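Local structure of alpha-galacturonidase (3FEF) at residues Q5-Y10 / S74-V79; R225-H230 / V254-F259; L410-F415 / D427-F432; I81-G86 / N144-M149; Q105-T110 / L273-P278. The protein hydrolyses alpha-1,4-linked galacturonate, probably di-galacturonate in nature, as a family 4 glycoside hydrolase that depends on NAD(+) and a manganese ion. One frame throughout, in Å; residues are numbered along the deposited sequence.

Contact 1 of 5, residues Q5-Y10 / S74-V79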
# COMPACT_ATOMS: atom_id res chain seq x y z
N GLN A 5 -0.50 39.48 -19.48
CA GLN A 5 0.30 39.65 -18.27
C GLN A 5 0.81 38.36 -17.60
O GLN A 5 1.12 38.35 -16.42
CB GLN A 5 -0.46 40.52 -17.28
CG GLN A 5 -0.63 41.96 -17.78
CD GLN A 5 -1.60 42.76 -16.95
OE1 GLN A 5 -2.58 42.22 -16.41
NE2 GLN A 5 -1.35 44.06 -16.84
N ILE A 6 0.90 37.29 -18.38
CA ILE A 6 1.47 36.04 -17.88
C ILE A 6 2.96 36.22 -17.73
O ILE A 6 3.59 36.95 -18.51
CB ILE A 6 1.23 34.90 -18.88
CG1 ILE A 6 -0.28 34.67 -19.04
CG2 ILE A 6 1.97 33.63 -18.44
CD1 ILE A 6 -0.98 34.58 -17.71
N LYS A 7 3.55 35.57 -16.74
CA LYS A 7 4.98 35.68 -16.54
C LYS A 7 5.68 34.33 -16.47
O LYS A 7 5.37 33.48 -15.64
CB LYS A 7 5.29 36.52 -15.30
CG LYS A 7 6.64 36.22 -14.70
CD LYS A 7 7.62 37.37 -14.84
CE LYS A 7 8.98 37.01 -14.28
NZ LYS A 7 9.18 37.39 -12.85
N ILE A 8 6.63 34.14 -17.38
CA ILE A 8 7.40 32.92 -17.46
C ILE A 8 8.83 33.18 -17.00
O ILE A 8 9.50 34.10 -17.48
CB ILE A 8 7.41 32.40 -18.90
CG1 ILE A 8 5.99 32.06 -19.37
CG2 ILE A 8 8.31 31.17 -19.03
CD1 ILE A 8 5.91 31.77 -20.89
N ALA A 9 9.30 32.40 -16.04
CA ALA A 9 10.69 32.44 -15.66
C ALA A 9 11.38 31.32 -16.43
O ALA A 9 10.90 30.20 -16.47
CB ALA A 9 10.85 32.24 -14.18
N TYR A 10 12.49 31.64 -17.07
CA TYR A 10 13.21 30.64 -17.84
C TYR A 10 14.61 30.42 -17.28
O TYR A 10 15.46 31.29 -17.44
CB TYR A 10 13.32 31.05 -19.30
CG TYR A 10 13.61 29.86 -20.15
CD1 TYR A 10 12.64 29.35 -20.99
CD2 TYR A 10 14.82 29.19 -20.06
CE1 TYR A 10 12.88 28.23 -21.76
CE2 TYR A 10 15.06 28.08 -20.83
CZ TYR A 10 14.08 27.60 -21.67
OH TYR A 10 14.31 26.49 -22.43
N SER A 74 10.40 35.91 -9.21
CA SER A 74 9.41 36.69 -8.51
C SER A 74 8.19 36.91 -9.39
O SER A 74 8.32 37.32 -10.54
CB SER A 74 10.00 38.03 -8.03
OG SER A 74 10.02 38.96 -9.09
N ALA A 75 7.01 36.61 -8.85
CA ALA A 75 5.75 36.75 -9.58
C ALA A 75 5.62 35.82 -10.80
O ALA A 75 4.78 36.05 -11.66
CB ALA A 75 5.53 38.20 -9.99
N ALA A 76 6.46 34.80 -10.91
CA ALA A 76 6.38 33.92 -12.08
C ALA A 76 5.16 32.99 -12.02
O ALA A 76 4.84 32.47 -10.96
CB ALA A 76 7.66 33.11 -12.20
N ASP A 77 4.49 32.79 -13.15
CA ASP A 77 3.36 31.86 -13.23
C ASP A 77 3.84 30.48 -13.68
O ASP A 77 3.31 29.44 -13.27
CB ASP A 77 2.31 32.36 -14.24
CG ASP A 77 1.80 33.75 -13.90
OD1 ASP A 77 1.18 33.90 -12.83
OD2 ASP A 77 2.02 34.69 -14.68
N ILE A 78 4.88 30.49 -14.51
CA ILE A 78 5.43 29.28 -15.07
C ILE A 78 6.94 29.36 -14.90
O ILE A 78 7.51 30.45 -15.03
CB ILE A 78 5.10 29.17 -16.57
CG1 ILE A 78 3.58 29.17 -16.79
CG2 ILE A 78 5.76 27.95 -17.18
CD1 ILE A 78 2.85 27.97 -16.21
N VAL A 79 7.56 28.23 -14.57
CA VAL A 79 9.03 28.11 -14.51
C VAL A 79 9.48 26.98 -15.42
O VAL A 79 9.07 25.82 -15.25
CB VAL A 79 9.57 27.88 -13.06
CG1 VAL A 79 11.08 27.87 -13.05
CG2 VAL A 79 9.07 28.97 -12.13

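Contact 2 of 5, residues R225-H230 / V254-F259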
# COMPACT_ATOMS: atom_id res chain seq x y z
N ARG A 225 3.04 -5.44 -34.99
CA ARG A 225 3.63 -6.77 -34.97
C ARG A 225 3.99 -7.23 -36.41
O ARG A 225 5.10 -7.71 -36.64
CB ARG A 225 2.72 -7.79 -34.26
CG ARG A 225 3.20 -9.24 -34.40
CD ARG A 225 2.72 -10.16 -33.26
NE ARG A 225 1.49 -9.72 -32.60
CZ ARG A 225 0.33 -9.50 -33.22
NH1 ARG A 225 -0.73 -9.12 -32.51
NH2 ARG A 225 0.21 -9.65 -34.54
N GLU A 226 3.08 -7.03 -37.36
CA GLU A 226 3.38 -7.34 -38.78
C GLU A 226 4.51 -6.49 -39.30
O GLU A 226 5.44 -6.97 -39.94
CB GLU A 226 2.13 -7.12 -39.65
CG GLU A 226 1.13 -8.27 -39.52
CD GLU A 226 -0.31 -7.83 -39.67
OE1 GLU A 226 -0.55 -6.79 -40.32
OE2 GLU A 226 -1.21 -8.52 -39.15
N PHE A 227 4.40 -5.20 -39.02
CA PHE A 227 5.38 -4.21 -39.37
C PHE A 227 6.77 -4.62 -38.89
O PHE A 227 7.76 -4.50 -39.61
CB PHE A 227 4.97 -2.91 -38.69
CG PHE A 227 5.62 -1.71 -39.24
CD1 PHE A 227 5.57 -1.45 -40.60
CD2 PHE A 227 6.24 -0.79 -38.39
CE1 PHE A 227 6.16 -0.33 -41.11
CE2 PHE A 227 6.83 0.35 -38.89
CZ PHE A 227 6.79 0.58 -40.26
N SER A 228 6.83 -5.10 -37.65
CA SER A 228 8.08 -5.50 -37.05
C SER A 228 8.63 -6.77 -37.69
O SER A 228 9.85 -6.93 -37.81
CB SER A 228 7.88 -5.74 -35.56
OG SER A 228 9.04 -6.35 -35.02
N ALA A 229 7.75 -7.69 -38.08
CA ALA A 229 8.19 -8.93 -38.70
C ALA A 229 8.75 -8.63 -40.07
O ALA A 229 9.72 -9.24 -40.51
CB ALA A 229 7.07 -9.93 -38.80
N HIS A 230 8.15 -7.67 -40.76
CA HIS A 230 8.61 -7.35 -42.08
C HIS A 230 9.91 -6.56 -42.14
O HIS A 230 10.73 -6.79 -43.02
CB HIS A 230 7.51 -6.65 -42.89
CG HIS A 230 7.68 -6.80 -44.36
ND1 HIS A 230 8.04 -5.75 -45.18
CD2 HIS A 230 7.59 -7.89 -45.16
CE1 HIS A 230 8.15 -6.18 -46.43
NE2 HIS A 230 7.88 -7.48 -46.44
N VAL A 254 16.32 -1.46 -33.15
CA VAL A 254 16.36 -1.71 -31.71
C VAL A 254 14.93 -1.80 -31.17
O VAL A 254 14.62 -2.68 -30.37
CB VAL A 254 17.15 -0.62 -30.94
CG1 VAL A 254 17.09 -0.91 -29.42
CG2 VAL A 254 18.61 -0.55 -31.42
N ALA A 255 14.06 -0.91 -31.62
CA ALA A 255 12.67 -0.94 -31.22
C ALA A 255 11.98 -2.22 -31.67
O ALA A 255 11.18 -2.79 -30.92
CB ALA A 255 11.92 0.30 -31.75
N PHE A 256 12.27 -2.68 -32.89
CA PHE A 256 11.66 -3.93 -33.36
C PHE A 256 12.14 -5.10 -32.54
O PHE A 256 11.37 -6.00 -32.22
CB PHE A 256 11.93 -4.18 -34.85
CG PHE A 256 11.28 -3.18 -35.76
CD1 PHE A 256 10.01 -2.70 -35.49
CD2 PHE A 256 11.94 -2.70 -36.88
CE1 PHE A 256 9.40 -1.77 -36.32
CE2 PHE A 256 11.33 -1.76 -37.72
CZ PHE A 256 10.07 -1.30 -37.44
N ASP A 257 13.42 -5.09 -32.19
CA ASP A 257 14.00 -6.18 -31.43
C ASP A 257 13.40 -6.25 -30.02
O ASP A 257 13.07 -7.32 -29.55
CB ASP A 257 15.53 -6.01 -31.37
CG ASP A 257 16.23 -7.23 -30.78
OD1 ASP A 257 16.23 -8.28 -31.45
OD2 ASP A 257 16.80 -7.13 -29.66
N LEU A 258 13.24 -5.10 -29.36
CA LEU A 258 12.62 -5.06 -28.03
C LEU A 258 11.17 -5.47 -28.10
O LEU A 258 10.68 -6.18 -27.22
CB LEU A 258 12.73 -3.68 -27.41
CG LEU A 258 14.17 -3.19 -27.27
CD1 LEU A 258 14.25 -1.93 -26.46
CD2 LEU A 258 15.03 -4.27 -26.66
N PHE A 259 10.46 -5.03 -29.15
CA PHE A 259 9.06 -5.47 -29.30
C PHE A 259 8.91 -7.00 -29.33
O PHE A 259 8.05 -7.54 -28.66
CB PHE A 259 8.36 -4.90 -30.53
CG PHE A 259 6.95 -5.41 -30.70
CD1 PHE A 259 5.90 -4.85 -29.98
CD2 PHE A 259 6.69 -6.49 -31.55
CE1 PHE A 259 4.59 -5.34 -30.11
CE2 PHE A 259 5.37 -7.00 -31.68
CZ PHE A 259 4.33 -6.42 -30.96

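Contact 3 of 5, residues L410-F415 / D427-F432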
# COMPACT_ATOMS: atom_id res chain seq x y z
N LEU A 410 26.83 5.41 -1.33
CA LEU A 410 25.53 5.02 -1.88
C LEU A 410 25.47 5.19 -3.40
O LEU A 410 24.89 4.35 -4.11
CB LEU A 410 24.40 5.79 -1.21
CG LEU A 410 23.01 5.50 -1.80
CD1 LEU A 410 22.60 4.07 -1.48
CD2 LEU A 410 21.98 6.50 -1.30
N ALA A 411 26.09 6.25 -3.90
CA ALA A 411 26.16 6.49 -5.35
C ALA A 411 26.92 5.39 -6.07
O ALA A 411 26.60 5.02 -7.19
CB ALA A 411 26.79 7.85 -5.63
N PHE A 412 27.95 4.86 -5.42
CA PHE A 412 28.71 3.75 -6.00
C PHE A 412 27.87 2.46 -6.08
O PHE A 412 28.00 1.69 -7.03
CB PHE A 412 30.01 3.50 -5.21
CG PHE A 412 30.91 2.47 -5.85
CD1 PHE A 412 31.22 2.55 -7.20
CD2 PHE A 412 31.40 1.42 -5.11
CE1 PHE A 412 32.02 1.61 -7.79
CE2 PHE A 412 32.20 0.47 -5.69
CZ PHE A 412 32.52 0.57 -7.04
N GLN A 413 27.02 2.24 -5.09
CA GLN A 413 26.06 1.13 -5.14
C GLN A 413 25.16 1.23 -6.36
O GLN A 413 24.96 0.25 -7.07
CB GLN A 413 25.21 1.09 -3.87
CG GLN A 413 26.04 0.93 -2.61
CD GLN A 413 26.84 -0.35 -2.65
OE1 GLN A 413 28.03 -0.38 -2.33
NE2 GLN A 413 26.19 -1.43 -3.07
N ALA A 414 24.63 2.42 -6.63
CA ALA A 414 23.82 2.60 -7.83
C ALA A 414 24.70 2.33 -9.06
O ALA A 414 24.33 1.55 -9.94
CB ALA A 414 23.22 4.01 -7.87
N PHE A 415 25.86 2.98 -9.11
CA PHE A 415 26.83 2.75 -10.17
C PHE A 415 27.02 1.26 -10.45
O PHE A 415 26.97 0.83 -11.61
CB PHE A 415 28.16 3.42 -9.82
CG PHE A 415 29.13 3.55 -10.98
CD1 PHE A 415 30.12 2.60 -11.20
CD2 PHE A 415 29.07 4.66 -11.83
CE1 PHE A 415 31.04 2.74 -12.25
CE2 PHE A 415 29.97 4.81 -12.89
CZ PHE A 415 30.96 3.85 -13.10
N ASP A 427 37.83 -2.34 -10.82
CA ASP A 427 37.86 -1.51 -12.01
C ASP A 427 36.75 -0.46 -11.92
O ASP A 427 36.96 0.71 -12.21
CB ASP A 427 37.69 -2.35 -13.28
CG ASP A 427 38.79 -3.38 -13.45
OD1 ASP A 427 39.92 -3.12 -12.99
OD2 ASP A 427 38.52 -4.46 -14.05
N ALA A 428 35.56 -0.89 -11.49
CA ALA A 428 34.44 0.05 -11.40
C ALA A 428 34.69 1.15 -10.36
O ALA A 428 34.34 2.33 -10.57
CB ALA A 428 33.16 -0.68 -11.13
N GLU A 429 35.30 0.78 -9.24
CA GLU A 429 35.56 1.76 -8.19
C GLU A 429 36.55 2.78 -8.69
O GLU A 429 36.43 3.97 -8.41
CB GLU A 429 36.10 1.07 -6.93
CG GLU A 429 36.15 1.97 -5.71
CD GLU A 429 36.24 1.16 -4.41
OE1 GLU A 429 36.77 0.02 -4.43
OE2 GLU A 429 35.77 1.68 -3.37
N GLN A 430 37.54 2.32 -9.42
CA GLN A 430 38.54 3.22 -9.96
C GLN A 430 37.92 4.13 -11.04
O GLN A 430 38.07 5.35 -11.00
CB GLN A 430 39.73 2.42 -10.51
CG GLN A 430 40.88 3.30 -10.98
CD GLN A 430 41.57 3.99 -9.81
OE1 GLN A 430 42.12 3.34 -8.94
NE2 GLN A 430 41.52 5.33 -9.80
N LEU A 431 37.20 3.53 -11.98
CA LEU A 431 36.43 4.32 -12.95
C LEU A 431 35.54 5.36 -12.25
O LEU A 431 35.59 6.54 -12.56
CB LEU A 431 35.59 3.40 -13.85
CG LEU A 431 34.66 4.11 -14.86
CD1 LEU A 431 35.47 4.99 -15.77
CD2 LEU A 431 33.88 3.10 -15.66
N PHE A 432 34.75 4.91 -11.28
CA PHE A 432 33.81 5.80 -10.59
C PHE A 432 34.53 7.00 -9.95
O PHE A 432 34.14 8.14 -10.15
CB PHE A 432 33.02 5.01 -9.54
CG PHE A 432 32.08 5.85 -8.67
CD1 PHE A 432 30.83 6.22 -9.13
CD2 PHE A 432 32.44 6.18 -7.37
CE1 PHE A 432 29.97 6.96 -8.31
CE2 PHE A 432 31.58 6.92 -6.55
CZ PHE A 432 30.35 7.31 -7.02

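Contact 4 of 5, residues I81-G86 / N144-M149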
# COMPACT_ATOMS: atom_id res chain seq x y z
N ILE A 81 12.74 24.91 -16.95
CA ILE A 81 14.13 24.61 -16.66
C ILE A 81 14.74 23.78 -17.77
O ILE A 81 14.29 22.66 -18.06
CB ILE A 81 14.31 23.83 -15.34
CG1 ILE A 81 13.51 24.50 -14.22
CG2 ILE A 81 15.80 23.71 -14.99
CD1 ILE A 81 13.40 23.63 -12.94
N SER A 82 15.78 24.34 -18.37
CA SER A 82 16.51 23.67 -19.40
C SER A 82 17.98 24.05 -19.31
O SER A 82 18.43 24.94 -20.04
CB SER A 82 15.96 24.09 -20.75
OG SER A 82 16.89 23.81 -21.74
N ILE A 83 18.71 23.42 -18.41
CA ILE A 83 20.12 23.72 -18.22
C ILE A 83 20.98 22.51 -18.50
O ILE A 83 20.49 21.38 -18.61
CB ILE A 83 20.43 24.14 -16.78
CG1 ILE A 83 20.05 23.02 -15.82
CG2 ILE A 83 19.73 25.46 -16.42
CD1 ILE A 83 20.36 23.34 -14.41
N LEU A 84 22.28 22.76 -18.61
CA LEU A 84 23.27 21.70 -18.72
C LEU A 84 23.96 21.60 -17.37
O LEU A 84 24.53 22.59 -16.90
CB LEU A 84 24.29 22.04 -19.81
CG LEU A 84 25.48 21.08 -19.88
CD1 LEU A 84 25.06 19.69 -20.41
CD2 LEU A 84 26.60 21.68 -20.74
N PRO A 85 23.86 20.44 -16.72
CA PRO A 85 24.54 20.16 -15.45
C PRO A 85 26.03 19.91 -15.68
O PRO A 85 26.44 18.78 -15.93
CB PRO A 85 23.88 18.87 -14.96
CG PRO A 85 22.67 18.65 -15.85
CD PRO A 85 22.96 19.34 -17.13
N GLY A 86 26.83 20.97 -15.59
CA GLY A 86 28.27 20.86 -15.85
C GLY A 86 28.60 21.31 -17.26
O GLY A 86 27.70 21.66 -18.03
N ASN A 144 10.24 20.91 -16.25
CA ASN A 144 11.64 20.56 -16.42
C ASN A 144 11.92 19.83 -17.73
O ASN A 144 11.24 18.87 -18.09
CB ASN A 144 12.12 19.72 -15.23
CG ASN A 144 13.58 19.32 -15.35
OD1 ASN A 144 14.43 20.12 -15.73
ND2 ASN A 144 13.87 18.06 -15.04
N TYR A 145 12.95 20.28 -18.44
CA TYR A 145 13.38 19.70 -19.68
C TYR A 145 14.77 19.09 -19.55
O TYR A 145 15.25 18.44 -20.48
CB TYR A 145 13.47 20.78 -20.76
CG TYR A 145 12.14 21.22 -21.30
CD1 TYR A 145 11.39 20.37 -22.11
CD2 TYR A 145 11.65 22.48 -21.04
CE1 TYR A 145 10.18 20.76 -22.62
CE2 TYR A 145 10.44 22.89 -21.55
CZ TYR A 145 9.70 22.02 -22.34
OH TYR A 145 8.50 22.42 -22.86
N THR A 146 15.40 19.30 -18.40
CA THR A 146 16.79 18.88 -18.20
C THR A 146 16.94 17.37 -17.94
O THR A 146 16.10 16.77 -17.27
CB THR A 146 17.42 19.60 -16.99
OG1 THR A 146 17.22 21.02 -17.09
CG2 THR A 146 18.89 19.29 -16.91
N ASN A 147 18.01 16.77 -18.46
CA ASN A 147 18.38 15.39 -18.17
C ASN A 147 19.53 15.34 -17.16
O ASN A 147 20.38 16.23 -17.15
CB ASN A 147 18.81 14.70 -19.45
CG ASN A 147 17.67 14.54 -20.43
OD1 ASN A 147 16.57 14.16 -20.04
ND2 ASN A 147 17.92 14.84 -21.69
N PRO A 148 19.59 14.28 -16.32
CA PRO A 148 18.75 13.07 -16.25
C PRO A 148 17.39 13.36 -15.61
O PRO A 148 17.31 13.75 -14.45
CB PRO A 148 19.56 12.12 -15.37
CG PRO A 148 20.39 13.01 -14.52
CD PRO A 148 20.70 14.23 -15.35
N MSE A 149 16.35 13.18 -16.41
CA MSE A 149 15.01 13.66 -16.11
C MSE A 149 14.45 13.16 -14.77
O MSE A 149 13.97 13.94 -13.96
CB MSE A 149 14.08 13.20 -17.21
CG MSE A 149 12.64 13.42 -16.88
SE MSE A 149 12.12 15.08 -17.70
CE MSE A 149 11.68 14.43 -19.42
O HOH W 1 20.09 18.38 -20.08

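Contact 5 of 5, residues Q105-T110 / L273-P278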
# COMPACT_ATOMS: atom_id res chain seq x y z
N GLN A 105 28.64 4.15 -24.55
CA GLN A 105 27.40 4.83 -24.27
C GLN A 105 27.03 5.65 -25.49
O GLN A 105 27.88 6.29 -26.10
CB GLN A 105 27.58 5.76 -23.06
CG GLN A 105 27.84 5.03 -21.76
CD GLN A 105 28.11 6.00 -20.62
OE1 GLN A 105 27.23 6.28 -19.81
NE2 GLN A 105 29.33 6.54 -20.57
N SER A 106 25.76 5.65 -25.84
CA SER A 106 25.33 6.40 -27.01
C SER A 106 24.97 7.83 -26.66
O SER A 106 25.13 8.73 -27.47
CB SER A 106 24.15 5.69 -27.68
OG SER A 106 23.14 5.41 -26.73
N VAL A 107 24.48 8.06 -25.44
CA VAL A 107 24.09 9.41 -25.07
C VAL A 107 24.71 9.79 -23.74
O VAL A 107 25.27 10.86 -23.60
CB VAL A 107 22.56 9.54 -24.94
CG1 VAL A 107 22.16 11.00 -24.78
CG2 VAL A 107 21.87 8.91 -26.14
N GLY A 108 24.58 8.89 -22.77
CA GLY A 108 25.18 9.09 -21.45
C GLY A 108 24.65 10.22 -20.60
O GLY A 108 25.38 10.76 -19.78
N ASP A 109 23.37 10.57 -20.77
CA ASP A 109 22.78 11.66 -20.01
C ASP A 109 21.63 11.18 -19.12
O ASP A 109 20.98 11.98 -18.46
CB ASP A 109 22.26 12.76 -20.95
CG ASP A 109 21.08 12.31 -21.82
OD1 ASP A 109 20.77 11.11 -21.85
OD2 ASP A 109 20.46 13.15 -22.49
N THR A 110 21.41 9.88 -19.10
CA THR A 110 20.23 9.32 -18.48
C THR A 110 20.57 8.20 -17.50
O THR A 110 20.36 8.35 -16.31
CB THR A 110 19.21 8.87 -19.56
OG1 THR A 110 18.75 10.04 -20.26
CG2 THR A 110 18.01 8.15 -18.96
N LEU A 273 17.00 3.83 -25.92
CA LEU A 273 16.58 2.51 -25.49
C LEU A 273 17.81 1.67 -25.23
O LEU A 273 17.86 0.88 -24.28
CB LEU A 273 15.74 1.82 -26.58
CG LEU A 273 14.34 2.39 -26.87
CD1 LEU A 273 13.72 1.74 -28.12
CD2 LEU A 273 13.40 2.27 -25.64
N ALA A 274 18.78 1.82 -26.13
CA ALA A 274 19.97 0.98 -26.11
C ALA A 274 20.73 1.04 -24.79
O ALA A 274 21.47 0.14 -24.47
CB ALA A 274 20.90 1.36 -27.26
N GLU A 275 20.54 2.08 -24.00
CA GLU A 275 21.35 2.21 -22.79
C GLU A 275 20.74 1.53 -21.55
O GLU A 275 21.38 1.47 -20.50
CB GLU A 275 21.59 3.69 -22.49
CG GLU A 275 21.95 4.50 -23.73
CD GLU A 275 22.66 5.78 -23.37
OE1 GLU A 275 21.99 6.73 -22.90
OE2 GLU A 275 23.90 5.83 -23.55
N PHE A 276 19.50 1.03 -21.68
CA PHE A 276 18.76 0.53 -20.50
C PHE A 276 18.86 -0.97 -20.27
O PHE A 276 18.45 -1.44 -19.22
CB PHE A 276 17.27 0.92 -20.56
CG PHE A 276 17.01 2.36 -20.22
CD1 PHE A 276 16.61 2.72 -18.95
CD2 PHE A 276 17.19 3.35 -21.17
CE1 PHE A 276 16.37 4.02 -18.64
CE2 PHE A 276 16.97 4.67 -20.86
CZ PHE A 276 16.55 5.01 -19.59
N LEU A 277 19.38 -1.72 -21.25
CA LEU A 277 19.41 -3.17 -21.13
C LEU A 277 20.56 -3.84 -21.83
O LEU A 277 21.20 -3.25 -22.68
CB LEU A 277 18.10 -3.81 -21.62
CG LEU A 277 17.22 -3.17 -22.70
CD1 LEU A 277 18.02 -2.65 -23.88
CD2 LEU A 277 16.17 -4.20 -23.13
N PRO A 278 20.82 -5.10 -21.46
CA PRO A 278 21.82 -5.92 -22.15
C PRO A 278 21.44 -6.09 -23.62
O PRO A 278 20.27 -6.33 -23.94
CB PRO A 278 21.69 -7.29 -21.44
CG PRO A 278 21.10 -6.98 -20.13
CD PRO A 278 20.16 -5.83 -20.37

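Contact 1 of 5, residues Q5-Y10 / S74-V79
The long side chain of K7 lies like a bar across the turn that leads into strand 78-81, and the turn is moulded to it. CG, anti to the backbone N (chi1 155°), presses into the hollow over A76, 3.5 Å from its CA, tighter than usual carbon contact. Bends at chi2 and chi4 then bring NZ onto the carbonyl O of S74 at 2.5 Å, a very short bond made in the carbonyl plane; A72 O, at the end of the preceding helix, takes NZ as well. The strands themselves pair in parallel at the centre of a Rossmann-type sheet, where 6-11 and 78-81 are neighbours and I6 to Y10 fall in the range assigned by similarity to NAD(+) binding. I8 and I78 lie side by side on one face; on the other the small CB of A9 fits against A76 CB, 3.9 Å away. K7 O is gripped by two donors, with D77 N 2.7 Å and I78 N 3.2 Å from K7 O. A9 N reaches I78 O in a nearly straight bond. Where the pairing begins, the D77 carboxylate turns back alongside I6 and K7, and OD2 receives K7 N at 2.7 Å through its anti lone pair.

Contact 2 of 5, residues R225-H230 / V254-F259
Segments 225-230 and 254-259, from helices 220-231 and 253-262 of the C-terminal region, cross at -118°, their axes 9.7 Å apart, and the filling between them is largely aromatic. The side chain of F256 fills one half of the crossing. Its CB points toward the other helix and meets S228 OG at 3.6 Å, a packing contact, since that hydroxyl is hydrogen-bonded to E260 one turn further along the F256 helix. With CG anti to the carbonyl carbon (chi1 -66°), the ring swings past S228: CG still lies near OG and CA of that residue, and CD1 settles 3.7 Å from S228 CB. The CA of S228 makes an off-centre CH-pi contact with this ring. Further out, CE1 comes within 3.9 Å of F227 CD2, and CZ touches CE2 of the same ring. The F256 ring thus ends edge-first toward the face of F227 in an offset edge-to-face pair, centroids 5.7 Å apart and planes at 85°. One turn on, F259 places CE2 3.7 Å from R225 CA, beside the aliphatic start of the exposed R225 side chain. Helix 171-187 packs against F227 from outside the pair. A small serine at the closest backbone approach, with large rings beside it, makes this helix-helix packing within the C-terminal region, away from the metal site.

Contact 3 of 5, residues L410-F415 / D427-F432
F432 reaches from helix 425-435 between two phenylalanines of helix 408-417, and the density of the contact falls away from this ring. On the tight side, F415 meets F432 edge-to-face: the edge of F432 is turned toward the face of F415, with CD1 of F432 3.6 Å from CD2 of F415 and the planes at 62°. The CB of F432 sits over that same face in a CH-pi contact. F412 comes to F432 from another direction, its CB lying over the F432 ring, 4.2 Å from the centroid, while its own ring is turned obliquely at 45°. All three side chains hold CG anti to the backbone N, which sends them across the gap and builds an aromatic cluster where segments 410-415 and 427-432 cross at 120°, their axes 10.7 Å apart. These helices close the C-terminal end of the chain, and helix 112-136 backs the cluster, touching F432 through I117 and F415 through P113. An alanine in place of F432 would probably loosen this crossing, since the ring that F412, F415 and A411 all pack against would be lost. L431 adds a methyl, CD2, at the edge of F415 near the ring plane, 4.0 Å from CZ. Toward solvent the packing thins: the far end of the partly exposed F412 ring lies by A428 and against exposed E429, with CZ 3.5 Å from E429 CA and 3.6 Å from E429 CB. From there the extended glutamate crosses F412 at about a right angle, its carboxylate almost parallel to the ring.

Contact 4 of 5, residues I81-G86 / N144-M149
Two neighbouring strands of the Rossmann-type sheet, 78-81 and 141-144, run out here into the loops that lead to helices 88-96 and 149-159, and a few polar atoms tie the loops together as they leave. I81 and N144 form the last parallel bridge; just beyond it Y145 N donates to I81 O at 2.8 Å, nearly along the C=O axis. T146 then takes over from the backbone. With OG1 anti to the carbonyl carbon (chi1 -51°), its hydroxyl accepts I83 N at 3.1 Å, the bond close to straight at 166°, while CG2 lies 3.1 Å from I83 O and meets P85 CG tip to tip at 4.0 Å. The N144 side chain folds forward into an Asx turn: OD1 receives T146 N at 3.0 Å, with the donor well above the amide plane. Replacing T146 by a valine would remove the hydroxyl that accepts I83 N and is likely to leave that loop less firmly held. A water joins the loops further along, accepting from N147 N at 3.1 Å and giving a weak bond to I83 O. The peptide between N147 and P148 is cis, and P148 occupies the N-cap position of helix 149-159. N147, a substrate-binding residue by similarity, has its side chain about 4 Å from the bound magnesium. Loops gathered at the C-terminal ends of parallel strands are where Rossmann-type folds typically place their active site.

Contact 5 of 5, residues Q105-T110 / L273-P278
This is a buried carboxylate held by backbone amides, joining two loops far apart in sequence: 105-110, before helix 112-136, and the turn after helix 270-273 in the C-terminal region. E275, in a type I turn from L273 to F276, sends an extended side chain (chi2 -159°) into the bend of the other loop. There OE2 receives V107 N at 3.0 Å in an almost straight bond, from above the carboxylate plane, and G108 N at 3.2 Å through its syn lone pair. S106 N adds a weak third bond to OE2, and G108 N a weak one to OE1. These N-H groups would probably help to stabilise the buried charge, although D109 OD1 lies 4.7 Å from OE1 and may oppose it. G108 adopts positive phi, and the tight bend lets successive amides face one acceptor. At the other end of the loop, T110 CG2 touches F276 CZ at 3.5 Å, while T110 OG1 bonds to both D109 OD1 and H206 ND1. Since H206 is a metal ligand, T110 belongs to its second shell, so a buried glutamate bound by the successive amides of V107 and G108 joins the N-terminal and C-terminal regions beside the metal site.

Overall arrangement
Contacts 1 and 4 share the Rossmann-type sheet: their centres are 19 Å apart, and Y10 of the first packs its OH against S82 CB of the second at 3.4 Å. Contacts 4 and 5 meet at the active site, where N147 ND2 lies 3.2 Å from D109 OD2 and P148 packs on the same loop; the magnesium is about 4 Å from the N147 side chain and about 7 Å from that of T110. Contact 2, nested within the chain loop that contact 5 closes, touches it through L258 and L277. Contact 3 stands apart, its nearest atoms about 8 Å from contact 5, while contacts 1 and 2 lie on opposite sides of the chain's centre, 44 Å between centres.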